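Local coordinates for protein-glutamine gamma-glutamyltransferase 2 (Pagrus major, PDB 1G0D) that probably catalyses the calcium-dependent formation of isopeptide cross-links between peptide-bound glutamine and lysine side chains, and the attachment of other primary amines to glutamine, at residues P254-W259 with A276-T281; Y440-G445 with R450-K455; V490-K495 with A504-L509. All coordinates share one frame; numbering follows the deposited sequence.

Interaction 1 of 3, residues P254-W259 with A276-T281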
loop_
_atom_site.group_PDB
_atom_site.type_symbol
_atom_site.label_atom_id
_atom_site.label_comp_id
_atom_site.label_asym_id
_atom_site.label_seq_id
_atom_site.Cartn_x
_atom_site.Cartn_y
_atom_site.Cartn_z
ATOM N N PRO A 254 -3.583 -8.122 -10.860
ATOM C CA PRO A 254 -4.482 -7.818 -11.988
ATOM C C PRO A 254 -4.332 -6.411 -12.550
ATOM O O PRO A 254 -4.529 -6.177 -13.733
ATOM C CB PRO A 254 -5.873 -8.081 -11.418
ATOM C CG PRO A 254 -5.644 -8.963 -10.227
ATOM C CD PRO A 254 -4.355 -8.437 -9.648
ATOM N N ILE A 255 -3.979 -5.470 -11.690
ATOM C CA ILE A 255 -3.755 -4.094 -12.108
ATOM C C ILE A 255 -2.475 -4.040 -12.954
ATOM O O ILE A 255 -2.444 -3.406 -14.008
ATOM C CB ILE A 255 -3.549 -3.191 -10.892
ATOM C CG1 ILE A 255 -4.854 -3.045 -10.133
ATOM C CG2 ILE A 255 -2.985 -1.893 -11.317
ATOM C CD1 ILE A 255 -4.651 -2.593 -8.721
ATOM N N LEU A 256 -1.413 -4.696 -12.473
ATOM C CA LEU A 256 -0.136 -4.723 -13.190
ATOM C C LEU A 256 -0.228 -5.471 -14.527
ATOM O O LEU A 256 0.271 -4.991 -15.542
ATOM C CB LEU A 256 0.968 -5.334 -12.314
ATOM C CG LEU A 256 1.355 -4.594 -11.015
ATOM C CD1 LEU A 256 2.361 -5.420 -10.200
ATOM C CD2 LEU A 256 1.978 -3.257 -11.349
ATOM N N GLN A 257 -0.879 -6.627 -14.563
ATOM C CA GLN A 257 -0.958 -7.326 -15.836
ATOM C C GLN A 257 -1.766 -6.485 -16.833
ATOM O O GLN A 257 -1.430 -6.427 -18.018
ATOM C CB GLN A 257 -1.573 -8.728 -15.672
ATOM C CG GLN A 257 -0.836 -9.689 -14.717
ATOM C CD GLN A 257 0.520 -10.251 -15.254
ATOM O OE1 GLN A 257 1.028 -9.822 -16.297
ATOM N NE2 GLN A 257 1.100 -11.218 -14.525
ATOM N N GLN A 258 -2.806 -5.810 -16.347
ATOM C CA GLN A 258 -3.665 -4.968 -17.189
ATOM C C GLN A 258 -2.911 -3.769 -17.767
ATOM O O GLN A 258 -3.040 -3.462 -18.943
ATOM C CB GLN A 258 -4.857 -4.490 -16.369
ATOM C CG GLN A 258 -5.955 -3.845 -17.179
ATOM C CD GLN A 258 -7.218 -3.507 -16.353
ATOM O OE1 GLN A 258 -7.705 -2.363 -16.407
ATOM N NE2 GLN A 258 -7.753 -4.499 -15.602
ATOM N N TRP A 259 -2.144 -3.087 -16.914
ATOM C CA TRP A 259 -1.311 -1.945 -17.297
ATOM C C TRP A 259 -0.298 -2.335 -18.413
ATOM O O TRP A 259 -0.115 -1.628 -19.403
ATOM C CB TRP A 259 -0.539 -1.465 -16.060
ATOM C CG TRP A 259 0.497 -0.435 -16.351
ATOM C CD1 TRP A 259 0.291 0.910 -16.482
ATOM C CD2 TRP A 259 1.920 -0.641 -16.516
ATOM N NE1 TRP A 259 1.491 1.561 -16.717
ATOM C CE2 TRP A 259 2.503 0.636 -16.744
ATOM C CE3 TRP A 259 2.751 -1.770 -16.491
ATOM C CZ2 TRP A 259 3.876 0.806 -16.945
ATOM C CZ3 TRP A 259 4.122 -1.597 -16.689
ATOM C CH2 TRP A 259 4.666 -0.315 -16.911
ATOM N N ALA A 276 -0.823 2.260 -2.604
ATOM C CA ALA A 276 0.139 1.777 -1.631
ATOM C C ALA A 276 0.372 0.269 -1.807
ATOM O O ALA A 276 1.530 -0.162 -1.898
ATOM C CB ALA A 276 -0.342 2.090 -0.243
ATOM N N ALA A 277 -0.705 -0.521 -1.870
ATOM C CA ALA A 277 -0.606 -1.966 -2.071
ATOM C C ALA A 277 0.144 -2.270 -3.343
ATOM O O ALA A 277 1.006 -3.107 -3.323
ATOM C CB ALA A 277 -1.926 -2.556 -2.172
ATOM N N VAL A 278 -0.170 -1.609 -4.457
ATOM C CA VAL A 278 0.558 -1.863 -5.715
ATOM C C VAL A 278 2.030 -1.434 -5.555
ATOM O O VAL A 278 2.926 -2.030 -6.137
ATOM C CB VAL A 278 -0.102 -1.094 -6.897
ATOM C CG1 VAL A 278 0.750 -1.129 -8.135
ATOM C CG2 VAL A 278 -1.426 -1.677 -7.198
ATOM N N ALA A 279 2.304 -0.402 -4.761
ATOM C CA ALA A 279 3.700 0.047 -4.545
ATOM C C ALA A 279 4.400 -1.043 -3.771
ATOM O O ALA A 279 5.545 -1.377 -4.062
ATOM C CB ALA A 279 3.771 1.384 -3.722
ATOM N N CYS A 280 3.705 -1.584 -2.773
ATOM C CA CYS A 280 4.255 -2.648 -1.967
ATOM C C CYS A 280 4.616 -3.855 -2.792
ATOM O O CYS A 280 5.676 -4.398 -2.601
ATOM C CB CYS A 280 3.264 -3.086 -0.919
ATOM S SG CYS A 280 3.951 -4.150 0.334
ATOM N N THR A 281 3.745 -4.279 -3.699
ATOM C CA THR A 281 3.993 -5.467 -4.537
ATOM C C THR A 281 5.255 -5.341 -5.362
ATOM O O THR A 281 6.023 -6.284 -5.503
ATOM C CB THR A 281 2.853 -5.708 -5.538
ATOM O OG1 THR A 281 1.822 -6.487 -4.926
ATOM C CG2 THR A 281 3.339 -6.478 -6.709
#
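I255 and L256 both set CG1 or CG anti to the carbonyl carbon (chi1 -70° and -63°) and run on extended, which carries their terminal methyls to V278 and T281. The contact lies in the papain-like catalytic core of the transglutaminase. The second helix, 272-286, starts at the active-site C272, whose side chain is about 11 Å from that of V278. The short segments cross at -79°, with their axes 11.1 Å apart at closest approach. No hydrogen bond links them, and all four touching residues are buried.

V278 uses both of its branches. Its CG2 meets I255 CD1 at 3.7 Å, the two side chains lying at a slant to each other. Its CG1 is 4.0 Å from L256 CD2, and here the side chains slide past each other in opposite directions. Strand 232-234 adds to this apolar cluster through L232, which touches I255 and V278.

T281 divides its two branches between different tasks. OG1 hydrogen-bonds to the backbone oxygen of Y177 and more weakly to S252. The methyl faces the other helix, tip to tip with L256: T281 CG2 lies 3.8 Å from L256 CD1.

Interaction 2 of 3, residues Y440-G445 with R450-K455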
loop_
_atom_site.group_PDB
_atom_site.type_symbol
_atom_site.label_atom_id
_atom_site.label_comp_id
_atom_site.label_asym_id
_atom_site.label_seq_id
_atom_site.Cartn_x
_atom_site.Cartn_y
_atom_site.Cartn_z
ATOM N N TYR A 440 6.146 7.331 14.756
ATOM C CA TYR A 440 5.894 8.609 14.119
ATOM C C TYR A 440 5.819 9.751 15.052
ATOM O O TYR A 440 6.284 10.827 14.713
ATOM C CB TYR A 440 4.610 8.575 13.307
ATOM C CG TYR A 440 4.785 7.814 12.029
ATOM C CD1 TYR A 440 4.468 6.460 11.949
ATOM C CD2 TYR A 440 5.260 8.450 10.891
ATOM C CE1 TYR A 440 4.613 5.764 10.767
ATOM C CE2 TYR A 440 5.413 7.767 9.697
ATOM C CZ TYR A 440 5.085 6.424 9.638
ATOM O OH TYR A 440 5.196 5.765 8.436
ATOM N N LYS A 441 5.250 9.553 16.234
ATOM C CA LYS A 441 5.170 10.699 17.111
ATOM C C LYS A 441 5.232 10.457 18.599
ATOM O O LYS A 441 4.796 9.433 19.092
ATOM C CB LYS A 441 3.913 11.511 16.777
ATOM C CG LYS A 441 2.696 10.702 16.388
ATOM C CD LYS A 441 1.815 11.535 15.514
ATOM C CE LYS A 441 0.508 11.864 16.211
ATOM N NZ LYS A 441 0.222 13.327 16.077
ATOM N N TYR A 442 5.772 11.433 19.311
ATOM C CA TYR A 442 5.894 11.335 20.735
ATOM C C TYR A 442 4.497 11.399 21.267
ATOM O O TYR A 442 3.648 12.020 20.664
ATOM C CB TYR A 442 6.718 12.479 21.218
ATOM C CG TYR A 442 8.162 12.193 20.983
ATOM C CD1 TYR A 442 8.816 11.236 21.750
ATOM C CD2 TYR A 442 8.895 12.905 20.046
ATOM C CE1 TYR A 442 10.157 10.998 21.597
ATOM C CE2 TYR A 442 10.240 12.675 19.888
ATOM C CZ TYR A 442 10.871 11.716 20.675
ATOM O OH TYR A 442 12.221 11.461 20.537
ATOM N N PRO A 443 4.232 10.759 22.412
ATOM C CA PRO A 443 2.882 10.769 22.972
ATOM C C PRO A 443 2.373 12.167 23.163
ATOM O O PRO A 443 3.130 13.078 23.472
ATOM C CB PRO A 443 3.015 10.004 24.282
ATOM C CG PRO A 443 4.475 9.915 24.540
ATOM C CD PRO A 443 5.189 10.030 23.257
ATOM N N GLU A 444 1.076 12.321 22.954
ATOM C CA GLU A 444 0.395 13.593 23.057
ATOM C C GLU A 444 0.600 14.276 24.396
ATOM O O GLU A 444 0.346 13.685 25.437
ATOM C CB GLU A 444 -1.065 13.335 22.853
ATOM C CG GLU A 444 -1.847 14.516 22.454
ATOM C CD GLU A 444 -3.289 14.131 22.418
ATOM O OE1 GLU A 444 -3.608 13.205 21.634
ATOM O OE2 GLU A 444 -4.094 14.719 23.178
ATOM N N GLY A 445 1.034 15.525 24.375
ATOM C CA GLY A 445 1.272 16.226 25.622
ATOM C C GLY A 445 2.695 16.100 26.168
ATOM O O GLY A 445 3.157 16.931 26.940
ATOM N N ARG A 450 6.134 18.568 22.829
ATOM C CA ARG A 450 6.195 20.035 22.817
ATOM C C ARG A 450 7.470 20.592 22.194
ATOM O O ARG A 450 7.441 21.606 21.521
ATOM C CB ARG A 450 6.071 20.644 24.224
ATOM C CG ARG A 450 6.293 22.176 24.203
ATOM C CD ARG A 450 5.717 22.947 25.404
ATOM N NE ARG A 450 4.261 22.822 25.519
ATOM C CZ ARG A 450 3.395 23.828 25.399
ATOM N NH1 ARG A 450 3.827 25.060 25.159
ATOM N NH2 ARG A 450 2.083 23.590 25.512
ATOM N N GLU A 451 8.599 19.958 22.400
ATOM C CA GLU A 451 9.756 20.557 21.817
ATOM C C GLU A 451 9.932 20.230 20.352
ATOM O O GLU A 451 10.672 20.927 19.670
ATOM C CB GLU A 451 10.998 20.211 22.621
ATOM C CG GLU A 451 11.202 18.734 22.858
ATOM C CD GLU A 451 12.177 18.451 24.002
ATOM O OE1 GLU A 451 11.869 18.883 25.141
ATOM O OE2 GLU A 451 13.236 17.801 23.761
ATOM N N VAL A 452 9.269 19.193 19.837
ATOM C CA VAL A 452 9.396 18.870 18.407
ATOM C C VAL A 452 8.447 19.743 17.609
ATOM O O VAL A 452 8.772 20.192 16.523
ATOM C CB VAL A 452 9.070 17.364 18.101
ATOM C CG1 VAL A 452 8.987 17.128 16.594
ATOM C CG2 VAL A 452 10.180 16.469 18.689
ATOM N N TYR A 453 7.264 19.970 18.158
ATOM C CA TYR A 453 6.260 20.813 17.523
ATOM C C TYR A 453 6.819 22.209 17.492
ATOM O O TYR A 453 6.619 22.942 16.531
ATOM C CB TYR A 453 4.984 20.821 18.347
ATOM C CG TYR A 453 4.075 19.695 17.982
ATOM C CD1 TYR A 453 4.445 18.765 16.995
ATOM C CD2 TYR A 453 2.841 19.563 18.580
ATOM C CE1 TYR A 453 3.598 17.722 16.616
ATOM C CE2 TYR A 453 1.977 18.531 18.214
ATOM C CZ TYR A 453 2.364 17.611 17.232
ATOM O OH TYR A 453 1.524 16.572 16.894
ATOM N N LYS A 454 7.518 22.573 18.560
ATOM C CA LYS A 454 8.111 23.892 18.658
ATOM C C LYS A 454 9.147 24.017 17.551
ATOM O O LYS A 454 9.129 24.943 16.757
ATOM C CB LYS A 454 8.749 24.086 20.040
ATOM C CG LYS A 454 7.755 24.443 21.181
ATOM C CD LYS A 454 8.485 25.081 22.414
ATOM C CE LYS A 454 8.844 24.060 23.561
ATOM N NZ LYS A 454 10.193 23.338 23.488
ATOM N N LYS A 455 10.047 23.064 17.492
ATOM C CA LYS A 455 11.074 23.056 16.463
ATOM C C LYS A 455 10.521 23.076 15.014
ATOM O O LYS A 455 10.967 23.834 14.167
ATOM C CB LYS A 455 11.930 21.808 16.700
ATOM C CG LYS A 455 12.883 21.402 15.593
ATOM C CD LYS A 455 13.602 20.126 16.000
ATOM C CE LYS A 455 14.703 19.717 15.030
ATOM N NZ LYS A 455 14.855 18.224 15.133
HETATM O O HOH W 1 -0.883 15.265 18.600
#
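V452 and Y453 are the residues of helix 447-456 that meet Y442 and K441 of the loop in front of it. That loop packs against the helix beside the calcium site inferred from related enzymes. The site includes E444 in the loop and E449 at the start of the helix. The side chain of E444 leaves the backbone away from 450-455, while E449 OE1 takes a hydrogen bond from the G445 backbone N.

V452 comes first along the helix. Its CG2 is anti to the carbonyl carbon and approaches the Y442 ring obliquely. CG2 lies 4.0 Å from Y442 CE2, and the two side chains cross at about a right angle. V452 is buried, and F391 of helix 387-395 also touches it. The Y442 ring makes a cation-pi contact with K377, and its hydroxyl hydrogen-bonds to E378.

Y453 follows. Its side chain leaves the helix to one side, but the phenol end reaches the loop, where Y453 OH hydrogen-bonds to N395 OD1. The lysine chain bends at chi3 and chi4 (-113° and 132°), bringing K441 NZ to V394 O and N395 OD1 as well as near the phenol. Y453 OH is 3.6 Å from K441 NZ, and no direct hydrogen bond is formed. A water gives a second link, weak at the lysine end. It donates to Y453 OH at 3.2 Å and accepts from K441 NZ at 3.4 Å. Further on, K455 NZ reaches E378 O.

N395 OD1 is thus shared by K441 and Y453, and N395 is itself an inferred calcium ligand. The ammonium probably polarises this amide oxygen. If calcium used the same atom, the lysine contact would probably have to shift.

Interaction 3 of 3, residues V490-K495 with A504-L509; sequences VIVEVK and AQLTML
No flat group takes part where V492 and V494 meet L506 and M508, so no ring faces or edges are matched. A flat group close by is the E493 carboxylate, whose side chain leaves the backbone away from 504-509. K495 NZ meets E493 OE2 on its anti side, 17° out of the carboxylate plane, in a salt bridge of 3.0 Å. K478 pairs with the same oxygen.

The contact lies in the first C-terminal beta-barrel domain, where two sheets face each other. The segments run roughly antiparallel, at 156°, with axes 9.9 Å apart. That is too far for backbone pairing, and only side chains meet. V492 CG1, anti to the backbone N (chi1 175°), lies 4.2 Å from L506 CD2. Its CG2 lies 4.1 Å from M508 SD, at a slant to the bent methionine chain. V494 CG2 packs 4.2 Å from L506 CG. V492 is also about 4 Å, side chain to side chain, from I477 of the inferred GTP site.

Strand 488-496 is the middle of three, hydrogen-bonded to 473-479 and 536-544. Strand 502-513 belongs to the facing sheet, between 558-566 and 525-532. L475, I528, A563 and L565 also pack here.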
loop_
_atom_site.group_PDB
_atom_site.type_symbol
_atom_site.label_atom_id
_atom_site.label_comp_id
_atom_site.label_asym_id
_atom_site.label_seq_id
_atom_site.Cartn_x
_atom_site.Cartn_y
_atom_site.Cartn_z
ATOM N N VAL A 490 -28.452 6.169 16.914
ATOM C CA VAL A 490 -27.120 6.633 17.293
ATOM C C VAL A 490 -27.372 7.525 18.500
ATOM O O VAL A 490 -28.134 8.476 18.404
ATOM C CB VAL A 490 -26.476 7.542 16.196
ATOM C CG1 VAL A 490 -25.213 8.150 16.731
ATOM C CG2 VAL A 490 -26.186 6.745 14.936
ATOM N N ILE A 491 -26.759 7.239 19.638
ATOM C CA ILE A 491 -26.971 8.118 20.775
ATOM C C ILE A 491 -25.919 9.207 20.860
ATOM O O ILE A 491 -24.741 8.980 20.562
ATOM C CB ILE A 491 -26.964 7.362 22.093
ATOM C CG1 ILE A 491 -28.040 6.312 22.057
ATOM C CG2 ILE A 491 -27.235 8.294 23.238
ATOM C CD1 ILE A 491 -27.464 5.026 21.672
ATOM N N VAL A 492 -26.371 10.400 21.233
ATOM C CA VAL A 492 -25.511 11.554 21.423
ATOM C C VAL A 492 -25.707 11.831 22.909
ATOM O O VAL A 492 -26.783 12.236 23.324
ATOM C CB VAL A 492 -26.002 12.781 20.583
ATOM C CG1 VAL A 492 -25.158 14.008 20.887
ATOM C CG2 VAL A 492 -25.894 12.462 19.106
ATOM N N GLU A 493 -24.676 11.590 23.720
ATOM C CA GLU A 493 -24.808 11.800 25.135
ATOM C C GLU A 493 -23.998 12.963 25.640
ATOM O O GLU A 493 -22.821 13.087 25.352
ATOM C CB GLU A 493 -24.412 10.532 25.869
ATOM C CG GLU A 493 -24.161 10.738 27.346
ATOM C CD GLU A 493 -23.845 9.448 28.082
ATOM O OE1 GLU A 493 -24.780 8.861 28.675
ATOM O OE2 GLU A 493 -22.658 9.030 28.068
ATOM N N VAL A 494 -24.659 13.828 26.398
ATOM C CA VAL A 494 -24.045 15.003 27.003
ATOM C C VAL A 494 -23.866 14.670 28.482
ATOM O O VAL A 494 -24.840 14.408 29.165
ATOM C CB VAL A 494 -24.991 16.227 26.903
ATOM C CG1 VAL A 494 -24.300 17.426 27.492
ATOM C CG2 VAL A 494 -25.434 16.464 25.450
ATOM N N LYS A 495 -22.641 14.654 28.982
ATOM C CA LYS A 495 -22.436 14.323 30.388
ATOM C C LYS A 495 -22.061 15.558 31.133
ATOM O O LYS A 495 -21.027 16.147 30.878
ATOM C CB LYS A 495 -21.289 13.303 30.595
ATOM C CG LYS A 495 -21.677 11.794 30.594
ATOM C CD LYS A 495 -20.643 10.883 29.871
ATOM C CE LYS A 495 -20.068 11.532 28.560
ATOM N NZ LYS A 495 -20.805 11.281 27.271
ATOM N N ALA A 504 -28.161 23.888 27.774
ATOM C CA ALA A 504 -27.434 24.201 26.552
ATOM C C ALA A 504 -28.224 23.839 25.289
ATOM O O ALA A 504 -29.307 23.248 25.348
ATOM C CB ALA A 504 -26.062 23.501 26.566
ATOM N N GLN A 505 -27.691 24.234 24.143
ATOM C CA GLN A 505 -28.357 23.965 22.884
ATOM C C GLN A 505 -27.598 22.867 22.198
ATOM O O GLN A 505 -26.405 22.999 21.938
ATOM C CB GLN A 505 -28.348 25.217 22.011
ATOM C CG GLN A 505 -29.451 25.268 20.955
ATOM C CD GLN A 505 -30.804 25.593 21.548
ATOM O OE1 GLN A 505 -30.909 26.392 22.488
ATOM N NE2 GLN A 505 -31.853 24.972 21.005
ATOM N N LEU A 506 -28.303 21.801 21.868
ATOM C CA LEU A 506 -27.697 20.646 21.258
ATOM C C LEU A 506 -28.071 20.436 19.796
ATOM O O LEU A 506 -29.165 19.973 19.483
ATOM C CB LEU A 506 -28.107 19.430 22.085
ATOM C CG LEU A 506 -27.428 18.062 22.091
ATOM C CD1 LEU A 506 -28.384 17.028 21.517
ATOM C CD2 LEU A 506 -26.137 18.097 21.338
ATOM N N THR A 507 -27.154 20.755 18.897
ATOM C CA THR A 507 -27.391 20.549 17.472
ATOM C C THR A 507 -26.769 19.233 16.981
ATOM O O THR A 507 -25.605 18.961 17.250
ATOM C CB THR A 507 -26.761 21.673 16.658
ATOM O OG1 THR A 507 -27.172 22.941 17.187
ATOM C CG2 THR A 507 -27.151 21.538 15.194
ATOM N N MET A 508 -27.530 18.427 16.252
ATOM C CA MET A 508 -27.018 17.164 15.721
ATOM C C MET A 508 -27.324 17.018 14.241
ATOM O O MET A 508 -28.418 17.351 13.799
ATOM C CB MET A 508 -27.649 15.991 16.443
ATOM C CG MET A 508 -27.903 16.233 17.880
ATOM S SD MET A 508 -29.022 14.933 18.374
ATOM C CE MET A 508 -30.297 15.853 19.274
ATOM N N LEU A 509 -26.358 16.546 13.462
ATOM C CA LEU A 509 -26.576 16.335 12.032
ATOM C C LEU A 509 -26.019 14.995 11.650
ATOM O O LEU A 509 -25.089 14.504 12.257
ATOM C CB LEU A 509 -25.832 17.331 11.153
ATOM C CG LEU A 509 -25.508 18.803 11.371
ATOM C CD1 LEU A 509 -24.635 19.038 12.608
ATOM C CD2 LEU A 509 -24.778 19.259 10.084
#

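Overall arrangement
From the N terminus, the three contacts follow in series, and none nests in or crosses another. Interaction 1 comes first. It closes a 16-residue connection that contains C272, joining two helices of the catalytic core. Interaction 2 closes a four-residue connection, mostly the first turn of helix 447-456, at the inferred calcium site, about 11 Å from interaction 1 at the nearest atoms. Interaction 3 closes an eight-residue link where the chain passes from one sheet of the following beta-barrel domain to the other. Its nearest atoms are about 17 Å from those of interaction 2 and about 30 Å from those of interaction 1. All three connections are short, so each contact is local.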